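Local coordinates for protein Dye type peroxidase A (Streptomyces lividans 1326, PDB 6GZW) that probably uses hydrogen peroxide to oxidise dyes and other substrates at its haem, as a dye-decolourising peroxidase, at residues M26-H31 with R164-T169; P172-A175 with Q181-G184; R176-Q181 with P316-L321. All blocks are in the same frame, centred on the assembly; numbering follows the deposited sequence. Where two conformers were deposited one is given.

How the contacts relate
A single long loop, between strand 153-162 and helix 195-199, supplies a segment to all three contacts as it runs along the subunit interface towards the haem. Contact 1 sets its start, 164-169, against the entry to strand 29-37; contact 2 folds 172-175 onto 181-184 beside a haem propionate; contact 3 lays 176-181, which shares Gln181 with contact 2, by strand 316-326. Contact centres lie about 12 to 14 Å apart, and direct touches join them: Arg164 reaches Thr174 and Arg176, while Asp183 pairs with Asn177. Strands 29-37 and 316-326 belong to one antiparallel sheet, so the loop links its two halves. Contacts 2 and 3 both border the haem; all three meet the second subunit.

Contact 1: residues M26-H31 with R164-T169; sequences MQARGH and RSPGAT
Arg164 meets Ala28 through its backbone: the methyl CB of Ala28 points at the loop and sits 3.7 Å from Arg164 O. The side chain of Arg164 turns the other way, extended at its first two torsions (chi1 176°, chi2 178°), which carries the guanidinium well clear of Ala28. There NH2 forms a salt bridge with Asp76 of the second subunit and NH1 makes a weak hydrogen bond to Thr174 O. At Ser165 the same Ala28 methyl lies against the main chain, with Ala28 CB 4.0 Å from Ser165 CA. Ser165 N is taken by Asp134 OD1 of the second subunit, leaving the residue between its own strand entry and the neighbouring chain. Pro166 adds its CD, 4.5 Å from Ala28 CB, a loose apolar touch, and the ring also packs on Asp133. That aspartate accepts a hydrogen bond from Ala28 N through OD1, so Asp133 touches both sides of the contact.

Ser165 to Ala168 form a type II beta turn on the connection that leaves strand 153-162, an outer strand of the sheet within this chain and the partner of strand 29-37. Gly167 takes the turn's third position with phi 85°, a value that favours glycine. The closing bond, Ala168 N to Ser165 O, is weak at 3.3 Å. Gly167 and Ala168 make backbone hydrogen bonds to the second subunit, and Ala168 packs on its Asp134, giving the turn a role in the dimer interface. Beyond the turn Thr169 comes back over Arg164: its CG2 lies above one face of the guanidinium, towards the rim, while Thr169 OG1 hydrogen-bonds to His171 O.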
loop_
_atom_site.group_PDB
_atom_site.type_symbol
_atom_site.label_atom_id
_atom_site.label_comp_id
_atom_site.label_asym_id
_atom_site.label_seq_id
_atom_site.Cartn_x
_atom_site.Cartn_y
_atom_site.Cartn_z
ATOM N N MET A 26 -6.778 -7.418 12.528
ATOM C CA MET A 26 -6.438 -6.494 11.469
ATOM C C MET A 26 -5.107 -6.818 10.814
ATOM O O MET A 26 -4.159 -7.226 11.489
ATOM C CB MET A 26 -6.374 -5.097 12.060
ATOM C CG MET A 26 -7.731 -4.628 12.568
ATOM S SD MET A 26 -8.708 -3.717 11.346
ATOM C CE MET A 26 -9.109 -4.897 10.143
ATOM N N GLN A 27 -5.050 -6.634 9.497
ATOM C CA GLN A 27 -3.825 -6.875 8.719
ATOM C C GLN A 27 -3.336 -5.575 8.092
ATOM O O GLN A 27 -4.144 -4.689 7.780
ATOM C CB GLN A 27 -4.143 -7.876 7.616
ATOM C CG GLN A 27 -4.506 -9.286 8.114
ATOM C CD GLN A 27 -5.533 -9.933 7.250
ATOM O OE1 GLN A 27 -6.471 -9.268 6.779
ATOM N NE2 GLN A 27 -5.400 -11.252 7.046
ATOM N N ALA A 28 -2.028 -5.496 7.861
ATOM C CA ALA A 28 -1.394 -4.280 7.351
ATOM C C ALA A 28 -1.735 -3.975 5.888
ATOM O O ALA A 28 -1.680 -2.822 5.490
ATOM C CB ALA A 28 0.100 -4.355 7.504
ATOM N N ARG A 29 -2.072 -4.996 5.102
ATOM C CA ARG A 29 -2.297 -4.842 3.678
ATOM C C ARG A 29 -3.580 -5.539 3.283
ATOM O O ARG A 29 -3.802 -6.660 3.705
ATOM C CB ARG A 29 -1.117 -5.443 2.922
ATOM C CG ARG A 29 -1.190 -5.324 1.423
ATOM C CD ARG A 29 -1.495 -3.914 0.995
ATOM N NE ARG A 29 -0.990 -3.663 -0.331
ATOM C CZ ARG A 29 -1.198 -2.563 -1.019
ATOM N NH1 ARG A 29 -1.928 -1.567 -0.520
ATOM N NH2 ARG A 29 -0.667 -2.450 -2.219
ATOM N N GLY A 30 -4.426 -4.851 2.507
ATOM C CA GLY A 30 -5.691 -5.379 1.992
ATOM C C GLY A 30 -5.863 -5.158 0.496
ATOM O O GLY A 30 -5.429 -4.158 -0.070
ATOM N N HIS A 31 -6.491 -6.133 -0.156
ATOM C CA HIS A 31 -7.005 -5.965 -1.502
ATOM C C HIS A 31 -8.443 -6.499 -1.501
ATOM O O HIS A 31 -8.657 -7.664 -1.140
ATOM C CB HIS A 31 -6.183 -6.750 -2.523
ATOM C CG HIS A 31 -4.718 -6.421 -2.553
ATOM N ND1 HIS A 31 -4.214 -5.226 -3.028
ATOM C CD2 HIS A 31 -3.644 -7.157 -2.180
ATOM C CE1 HIS A 31 -2.890 -5.252 -2.953
ATOM N NE2 HIS A 31 -2.514 -6.423 -2.466
ATOM N N ARG A 164 -1.983 -0.105 10.077
ATOM C CA ARG A 164 -0.784 -0.214 10.869
ATOM C C ARG A 164 -0.101 -1.594 10.726
ATOM O O ARG A 164 -0.776 -2.625 10.661
ATOM C CB ARG A 164 -1.152 0.038 12.346
ATOM C CG ARG A 164 -0.007 -0.150 13.313
ATOM C CD ARG A 164 -0.466 0.160 14.725
ATOM N NE ARG A 164 -0.829 1.563 14.897
ATOM C CZ ARG A 164 -1.592 2.038 15.872
ATOM N NH1 ARG A 164 -2.039 1.221 16.812
ATOM N NH2 ARG A 164 -1.896 3.337 15.910
ATOM N N SER A 165 1.235 -1.591 10.606
ATOM C CA SER A 165 2.076 -2.824 10.652
ATOM C C SER A 165 2.187 -3.371 12.083
ATOM O O SER A 165 2.200 -2.608 13.067
ATOM C CB SER A 165 3.499 -2.563 10.101
ATOM O OG SER A 165 4.379 -3.696 10.082
ATOM N N PRO A 166 2.300 -4.693 12.212
ATOM C CA PRO A 166 2.776 -5.260 13.487
ATOM C C PRO A 166 4.108 -4.649 13.877
ATOM O O PRO A 166 4.938 -4.389 13.004
ATOM C CB PRO A 166 2.952 -6.752 13.143
ATOM C CG PRO A 166 1.952 -6.993 12.062
ATOM C CD PRO A 166 2.140 -5.758 11.209
ATOM N N GLY A 167 4.285 -4.337 15.162
ATOM C CA GLY A 167 5.543 -3.771 15.664
ATOM C C GLY A 167 5.713 -2.262 15.544
ATOM O O GLY A 167 6.682 -1.717 16.047
ATOM N N ALA A 168 4.777 -1.590 14.866
ATOM C CA ALA A 168 4.841 -0.125 14.740
ATOM C C ALA A 168 4.712 0.582 16.101
ATOM O O ALA A 168 5.340 1.613 16.310
ATOM C CB ALA A 168 3.783 0.368 13.785
ATOM N N THR A 169 3.885 0.026 16.985
ATOM C CA THR A 169 3.752 0.536 18.365
ATOM C C THR A 169 4.572 -0.311 19.350
ATOM O O THR A 169 4.847 -1.493 19.096
ATOM C CB THR A 169 2.281 0.554 18.795
ATOM O OG1 THR A 169 1.745 -0.764 18.741
ATOM C CG2 THR A 169 1.481 1.465 17.875
#

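Contact 2: residues P172-A175 with Q181-G184; sequences PMTA and QVDG. With HEM (protoporphyrin IX containing Fe), chain C.
The GXXDG signature of the dye-decolourising peroxidases, here Gly180 to Gly184, meets the chain that leads up to it where Asp183 N bonds to Ala175 O. The bond is short and straight, 2.9 Å from Asp183 N to Ala175 O with 169° at the hydrogen. The donor nevertheless stands somewhat out of the carbonyl plane. The same oxygen also receives a CA-H contact, with Val182 CA 3.6 Å from Ala175 O, so consecutive residues of the motif close on one acceptor.

Next to this bond the methyl branch of Thr174 does the apolar work. With chi1 at -53°, CG2 lies opposite the backbone N and meets 181-184, where Thr174 CG2 comes 3.6 Å from Val182 CG1, the two side chains crossing at about a right angle. It also lies against the main chain, Thr174 CG2 to Asp183 O being 3.5 Å. The hydroxyl OG1 hydrogen-bonds to Glu263.

The motif's other side faces the haem. Gly184 has phi 129°, a backbone shape that calls for glycine, and packs closely on Thr174 CG2. Its amide N donates to the propionate oxygen HEM O2A at 2.8 Å. Arg186 and Arg301 also hydrogen-bond to the haem. Val182 O approaches the ring-A methyl, HEM CMA, at 3.3 Å.

Asp183, the aspartate that family members carry on the distal side, extends its carboxylate over the porphyrin rim on the face where water 1 binds the iron at 2.0 Å; its OD2 is 3.8 Å from the meso carbon HEM CHB. The two oxygens have separate partners, OD1 in a salt bridge with Arg301 and OD2 in a hydrogen bond with Asn177 ND2.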
loop_
_atom_site.group_PDB
_atom_site.type_symbol
_atom_site.label_atom_id
_atom_site.label_comp_id
_atom_site.label_asym_id
_atom_site.label_seq_id
_atom_site.Cartn_x
_atom_site.Cartn_y
_atom_site.Cartn_z
ATOM N N PRO A 172 0.842 -3.757 21.591
ATOM C CA PRO A 172 -0.408 -3.815 20.816
ATOM C C PRO A 172 -1.445 -2.784 21.274
ATOM O O PRO A 172 -1.722 -2.680 22.470
ATOM C CB PRO A 172 -0.906 -5.240 21.061
ATOM C CG PRO A 172 0.347 -6.024 21.256
ATOM C CD PRO A 172 1.234 -5.109 22.043
ATOM N N MET A 173 -1.972 -2.015 20.320
ATOM C CA MET A 173 -2.906 -0.910 20.592
ATOM C C MET A 173 -4.000 -0.902 19.537
ATOM O O MET A 173 -3.797 -1.365 18.411
ATOM C CB MET A 173 -2.189 0.449 20.550
ATOM C CG MET A 173 -1.311 0.741 21.759
ATOM S SD MET A 173 -0.400 2.280 21.669
ATOM C CE MET A 173 -1.673 3.413 22.248
ATOM N N THR A 174 -5.152 -0.336 19.881
ATOM C CA THR A 174 -6.209 -0.127 18.891
ATOM C C THR A 174 -5.699 0.695 17.693
ATOM O O THR A 174 -4.919 1.605 17.858
ATOM C CB THR A 174 -7.419 0.573 19.534
ATOM O OG1 THR A 174 -7.823 -0.176 20.697
ATOM C CG2 THR A 174 -8.582 0.677 18.569
ATOM N N ALA A 175 -6.188 0.346 16.514
ATOM C CA ALA A 175 -5.815 1.001 15.257
ATOM C C ALA A 175 -6.233 2.475 15.213
ATOM O O ALA A 175 -7.065 2.915 15.987
ATOM C CB ALA A 175 -6.467 0.248 14.108
ATOM N N GLN A 181 -8.237 9.333 14.309
ATOM C CA GLN A 181 -9.016 8.786 15.407
ATOM C C GLN A 181 -8.566 7.385 15.827
ATOM O O GLN A 181 -8.210 6.569 14.981
ATOM C CB GLN A 181 -10.499 8.740 15.021
ATOM C CG GLN A 181 -11.108 10.105 14.751
ATOM C CD GLN A 181 -12.142 10.166 13.625
ATOM O OE1 GLN A 181 -12.403 9.164 12.943
ATOM N NE2 GLN A 181 -12.693 11.367 13.395
ATOM N N VAL A 182 -8.676 7.076 17.117
ATOM C CA VAL A 182 -8.673 5.697 17.573
ATOM C C VAL A 182 -9.910 5.040 16.966
ATOM O O VAL A 182 -11.018 5.556 17.102
ATOM C CB VAL A 182 -8.687 5.600 19.112
ATOM C CG1 VAL A 182 -8.781 4.152 19.577
ATOM C CG2 VAL A 182 -7.453 6.263 19.710
ATOM N N ASP A 183 -9.739 3.914 16.284
ATOM C CA ASP A 183 -10.840 3.289 15.553
ATOM C C ASP A 183 -10.810 1.762 15.783
ATOM O O ASP A 183 -9.879 1.062 15.352
ATOM C CB ASP A 183 -10.735 3.635 14.053
ATOM C CG ASP A 183 -12.002 3.343 13.270
ATOM O OD1 ASP A 183 -12.802 2.461 13.689
ATOM O OD2 ASP A 183 -12.253 4.011 12.233
ATOM N N GLY A 184 -11.840 1.262 16.452
ATOM C CA GLY A 184 -11.973 -0.161 16.736
ATOM C C GLY A 184 -12.255 -0.508 18.186
ATOM O O GLY A 184 -12.516 -1.668 18.495
HETATM C CHA HEM C . -17.382 3.809 16.205
HETATM C CHB HEM C . -15.020 6.511 12.955
HETATM C CHC HEM C . -18.201 5.099 9.567
HETATM C CHD HEM C . -20.534 2.417 12.809
HETATM C C1A HEM C . -16.475 4.658 15.625
HETATM C C2A HEM C . -15.432 5.328 16.330
HETATM C C3A HEM C . -14.781 6.083 15.409
HETATM C C4A HEM C . -15.421 5.889 14.141
HETATM C CMA HEM C . -13.573 6.964 15.622
HETATM C CAA HEM C . -15.112 5.238 17.817
HETATM C CBA HEM C . -14.131 4.160 18.251
HETATM C CGA HEM C . -14.710 2.794 18.090
HETATM O O1A HEM C . -15.469 2.274 18.951
HETATM O O2A HEM C . -14.456 2.133 17.042
HETATM C C1B HEM C . -15.680 6.335 11.726
HETATM C C2B HEM C . -15.250 6.912 10.496
HETATM C C3B HEM C . -16.124 6.543 9.522
HETATM C C4B HEM C . -17.132 5.678 10.208
HETATM C CMB HEM C . -14.066 7.814 10.324
HETATM C CAB HEM C . -16.085 6.796 8.066
HETATM C CBB HEM C . -14.979 7.031 7.381
HETATM C C1C HEM C . -19.147 4.285 10.148
HETATM C C2C HEM C . -20.243 3.701 9.460
HETATM C C3C HEM C . -20.923 2.944 10.398
HETATM C C4C HEM C . -20.202 3.052 11.642
HETATM C CMC HEM C . -20.629 3.883 8.025
HETATM C CAC HEM C . -22.179 2.167 10.265
HETATM C CBC HEM C . -23.153 2.336 9.358
HETATM C C1D HEM C . -19.775 2.568 13.977
HETATM C C2D HEM C . -20.138 1.807 15.186
HETATM C C3D HEM C . -19.269 2.189 16.141
HETATM C C4D HEM C . -18.378 3.189 15.485
HETATM C CMD HEM C . -21.245 0.766 15.325
HETATM C CAD HEM C . -19.243 1.682 17.574
HETATM C CBD HEM C . -20.231 2.432 18.473
HETATM C CGD HEM C . -20.226 1.856 19.855
HETATM O O1D HEM C . -19.502 2.361 20.758
HETATM O O2D HEM C . -20.931 0.853 20.092
HETATM N NA HEM C . -16.524 5.082 14.306
HETATM N NB HEM C . -16.804 5.643 11.504
HETATM N NC HEM C . -19.166 3.941 11.459
HETATM N ND HEM C . -18.786 3.447 14.215
HETATM FE FE HEM C . -17.845 4.532 12.918
HETATM O O HOH W 1 -16.713 2.992 12.391
#

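Contact 3: residues R176-Q181 with P316-L321; sequences RNLMGQ and PDAGLL. With HEM (protoporphyrin IX containing Fe), chain C.
Leu178 reaches strand 316-321 with one branch: its CD1 lies 3.8 Å from Gly319 O and 4.2 Å from the methyl CB of Ala318. Alongside, Asn177 offers only its aliphatic CB to Leu320 CD1, a loose touch. The other branch of Leu320 goes to the haem, CD2 resting 3.9 Å from the vinyl carbon HEM CBB. Water 2 ties the backbones together, accepting from Leu178 N and donating to Gly319 O at 3.0 Å.

Behind this first shell is the type I turn Asn177 to Gly180. CG of Asn177 sits between its backbone N and carbonyl carbon (chi1 64°), which folds the amide back over the turn. Its OD1 receives Gln181 N from above the carbonyl plane and, weakly, Met179 N. The same ND2 that holds Asp183 donates to Gln181 OE1 at 3.0 Å, nearly in the amide plane, and probably helps position both residues in the haem pocket. Gln181 OE1 and Met179 SD then border the methyl HEM CMB, at 3.4 Å and 3.8 Å. Arg176 NH1 hydrogen-bonds to Gly180 O, while its NH2 forms a salt bridge with Asp76 of the second subunit.

Further out, Met228 of strand 219-228 packs on Asn177, Leu178 and Met179, Trp233 of helix 230-233 touches Gln181, and Phe139 of the second subunit lies on Leu178, while strand 316-326 runs antiparallel between strands 219-228 and 300-310.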
loop_
_atom_site.group_PDB
_atom_site.type_symbol
_atom_site.label_atom_id
_atom_site.label_comp_id
_atom_site.label_asym_id
_atom_site.label_seq_id
_atom_site.Cartn_x
_atom_site.Cartn_y
_atom_site.Cartn_z
ATOM N N ARG A 176 -5.645 3.226 14.300
ATOM C CA ARG A 176 -6.102 4.545 13.937
ATOM C C ARG A 176 -6.535 4.565 12.485
ATOM O O ARG A 176 -6.160 3.673 11.689
ATOM C CB ARG A 176 -5.018 5.586 14.200
ATOM C CG ARG A 176 -4.795 5.832 15.687
ATOM C CD ARG A 176 -3.773 6.930 15.957
ATOM N NE ARG A 176 -3.558 7.045 17.395
ATOM C CZ ARG A 176 -4.264 7.822 18.207
ATOM N NH1 ARG A 176 -5.161 8.687 17.744
ATOM N NH2 ARG A 176 -3.991 7.805 19.506
ATOM N N ASN A 177 -7.291 5.601 12.113
ATOM C CA ASN A 177 -7.713 5.833 10.734
ATOM C C ASN A 177 -7.070 7.154 10.233
ATOM O O ASN A 177 -6.319 7.818 10.972
ATOM C CB ASN A 177 -9.237 5.802 10.622
ATOM C CG ASN A 177 -9.888 6.913 11.414
ATOM O OD1 ASN A 177 -9.307 7.989 11.537
ATOM N ND2 ASN A 177 -11.086 6.665 11.960
ATOM N N LEU A 178 -7.372 7.544 8.998
ATOM C CA LEU A 178 -6.682 8.693 8.403
ATOM C C LEU A 178 -7.257 10.033 8.885
ATOM O O LEU A 178 -6.716 11.075 8.580
ATOM C CB LEU A 178 -6.689 8.582 6.889
ATOM C CG LEU A 178 -6.012 7.341 6.243
ATOM C CD1 LEU A 178 -5.990 7.520 4.723
ATOM C CD2 LEU A 178 -4.631 7.192 6.836
ATOM N N MET A 179 -8.348 10.017 9.641
ATOM C CA MET A 179 -8.757 11.203 10.415
ATOM C C MET A 179 -7.990 11.331 11.739
ATOM O O MET A 179 -8.196 12.315 12.498
ATOM C CB MET A 179 -10.284 11.160 10.646
ATOM C CG MET A 179 -11.070 11.642 9.426
ATOM S SD MET A 179 -12.828 11.349 9.650
ATOM C CE MET A 179 -13.461 12.582 8.543
ATOM N N GLY A 180 -7.139 10.355 12.056
ATOM C CA GLY A 180 -6.336 10.392 13.267
ATOM C C GLY A 180 -7.063 9.898 14.512
ATOM O O GLY A 180 -6.519 9.965 15.615
ATOM N N GLN A 181 -8.237 9.333 14.309
ATOM C CA GLN A 181 -9.016 8.786 15.407
ATOM C C GLN A 181 -8.566 7.385 15.827
ATOM O O GLN A 181 -8.210 6.569 14.981
ATOM C CB GLN A 181 -10.499 8.740 15.021
ATOM C CG GLN A 181 -11.108 10.105 14.751
ATOM C CD GLN A 181 -12.142 10.166 13.625
ATOM O OE1 GLN A 181 -12.403 9.164 12.943
ATOM N NE2 GLN A 181 -12.693 11.367 13.395
ATOM N N PRO A 316 -7.146 14.699 -2.038
ATOM C CA PRO A 316 -6.699 13.298 -1.902
ATOM C C PRO A 316 -7.832 12.308 -2.045
ATOM O O PRO A 316 -8.889 12.453 -1.419
ATOM C CB PRO A 316 -6.103 13.254 -0.493
ATOM C CG PRO A 316 -6.828 14.321 0.260
ATOM C CD PRO A 316 -7.106 15.410 -0.742
ATOM N N ASP A 317 -7.607 11.280 -2.851
ATOM C CA ASP A 317 -8.549 10.159 -2.933
ATOM C C ASP A 317 -8.196 9.166 -1.839
ATOM O O ASP A 317 -7.586 8.123 -2.079
ATOM C CB ASP A 317 -8.523 9.513 -4.316
ATOM C CG ASP A 317 -9.629 8.495 -4.486
ATOM O OD1 ASP A 317 -10.575 8.511 -3.680
ATOM O OD2 ASP A 317 -9.559 7.690 -5.400
ATOM N N ALA A 318 -8.602 9.518 -0.612
ATOM C CA ALA A 318 -8.145 8.825 0.595
ATOM C C ALA A 318 -9.301 8.684 1.545
ATOM O O ALA A 318 -10.195 9.528 1.579
ATOM C CB ALA A 318 -7.026 9.574 1.257
ATOM N N GLY A 319 -9.269 7.634 2.352
ATOM C CA GLY A 319 -10.379 7.404 3.247
ATOM C C GLY A 319 -10.332 6.049 3.917
ATOM O O GLY A 319 -9.267 5.554 4.304
ATOM N N LEU A 320 -11.515 5.458 4.060
ATOM C CA LEU A 320 -11.670 4.165 4.743
ATOM C C LEU A 320 -12.431 3.203 3.877
ATOM O O LEU A 320 -13.498 3.562 3.344
ATOM C CB LEU A 320 -12.466 4.393 6.032
ATOM C CG LEU A 320 -12.483 3.232 7.044
ATOM C CD1 LEU A 320 -11.152 3.066 7.721
ATOM C CD2 LEU A 320 -13.581 3.509 8.074
ATOM N N LEU A 321 -11.868 2.001 3.672
ATOM C CA LEU A 321 -12.635 0.884 3.130
ATOM C C LEU A 321 -13.318 0.276 4.327
ATOM O O LEU A 321 -12.728 -0.512 5.090
ATOM C CB LEU A 321 -11.781 -0.140 2.404
ATOM C CG LEU A 321 -10.862 0.405 1.302
ATOM C CD1 LEU A 321 -10.020 -0.707 0.710
ATOM C CD2 LEU A 321 -11.661 1.106 0.208
HETATM C CHA HEM C . -17.382 3.809 16.205
HETATM C CHB HEM C . -15.020 6.511 12.955
HETATM C CHC HEM C . -18.201 5.099 9.567
HETATM C CHD HEM C . -20.534 2.417 12.809
HETATM C C1A HEM C . -16.475 4.658 15.625
HETATM C C2A HEM C . -15.432 5.328 16.330
HETATM C C3A HEM C . -14.781 6.083 15.409
HETATM C C4A HEM C . -15.421 5.889 14.141
HETATM C CMA HEM C . -13.573 6.964 15.622
HETATM C CAA HEM C . -15.112 5.238 17.817
HETATM C CBA HEM C . -14.131 4.160 18.251
HETATM C CGA HEM C . -14.710 2.794 18.090
HETATM O O1A HEM C . -15.469 2.274 18.951
HETATM O O2A HEM C . -14.456 2.133 17.042
HETATM C C1B HEM C . -15.680 6.335 11.726
HETATM C C2B HEM C . -15.250 6.912 10.496
HETATM C C3B HEM C . -16.124 6.543 9.522
HETATM C C4B HEM C . -17.132 5.678 10.208
HETATM C CMB HEM C . -14.066 7.814 10.324
HETATM C CAB HEM C . -16.085 6.796 8.066
HETATM C CBB HEM C . -14.979 7.031 7.381
HETATM C C1C HEM C . -19.147 4.285 10.148
HETATM C C2C HEM C . -20.243 3.701 9.460
HETATM C C3C HEM C . -20.923 2.944 10.398
HETATM C C4C HEM C . -20.202 3.052 11.642
HETATM C CMC HEM C . -20.629 3.883 8.025
HETATM C CAC HEM C . -22.179 2.167 10.265
HETATM C CBC HEM C . -23.153 2.336 9.358
HETATM C C1D HEM C . -19.775 2.568 13.977
HETATM C C2D HEM C . -20.138 1.807 15.186
HETATM C C3D HEM C . -19.269 2.189 16.141
HETATM C C4D HEM C . -18.378 3.189 15.485
HETATM C CMD HEM C . -21.245 0.766 15.325
HETATM C CAD HEM C . -19.243 1.682 17.574
HETATM C CBD HEM C . -20.231 2.432 18.473
HETATM C CGD HEM C . -20.226 1.856 19.855
HETATM O O1D HEM C . -19.502 2.361 20.758
HETATM O O2D HEM C . -20.931 0.853 20.092
HETATM N NA HEM C . -16.524 5.082 14.306
HETATM N NB HEM C . -16.804 5.643 11.504
HETATM N NC HEM C . -19.166 3.941 11.459
HETATM N ND HEM C . -18.786 3.447 14.215
HETATM FE FE HEM C . -17.845 4.532 12.918
HETATM O O HOH W 2 -8.919 5.804 7.261
HETATM O O HOH W 1 -16.713 2.992 12.391
#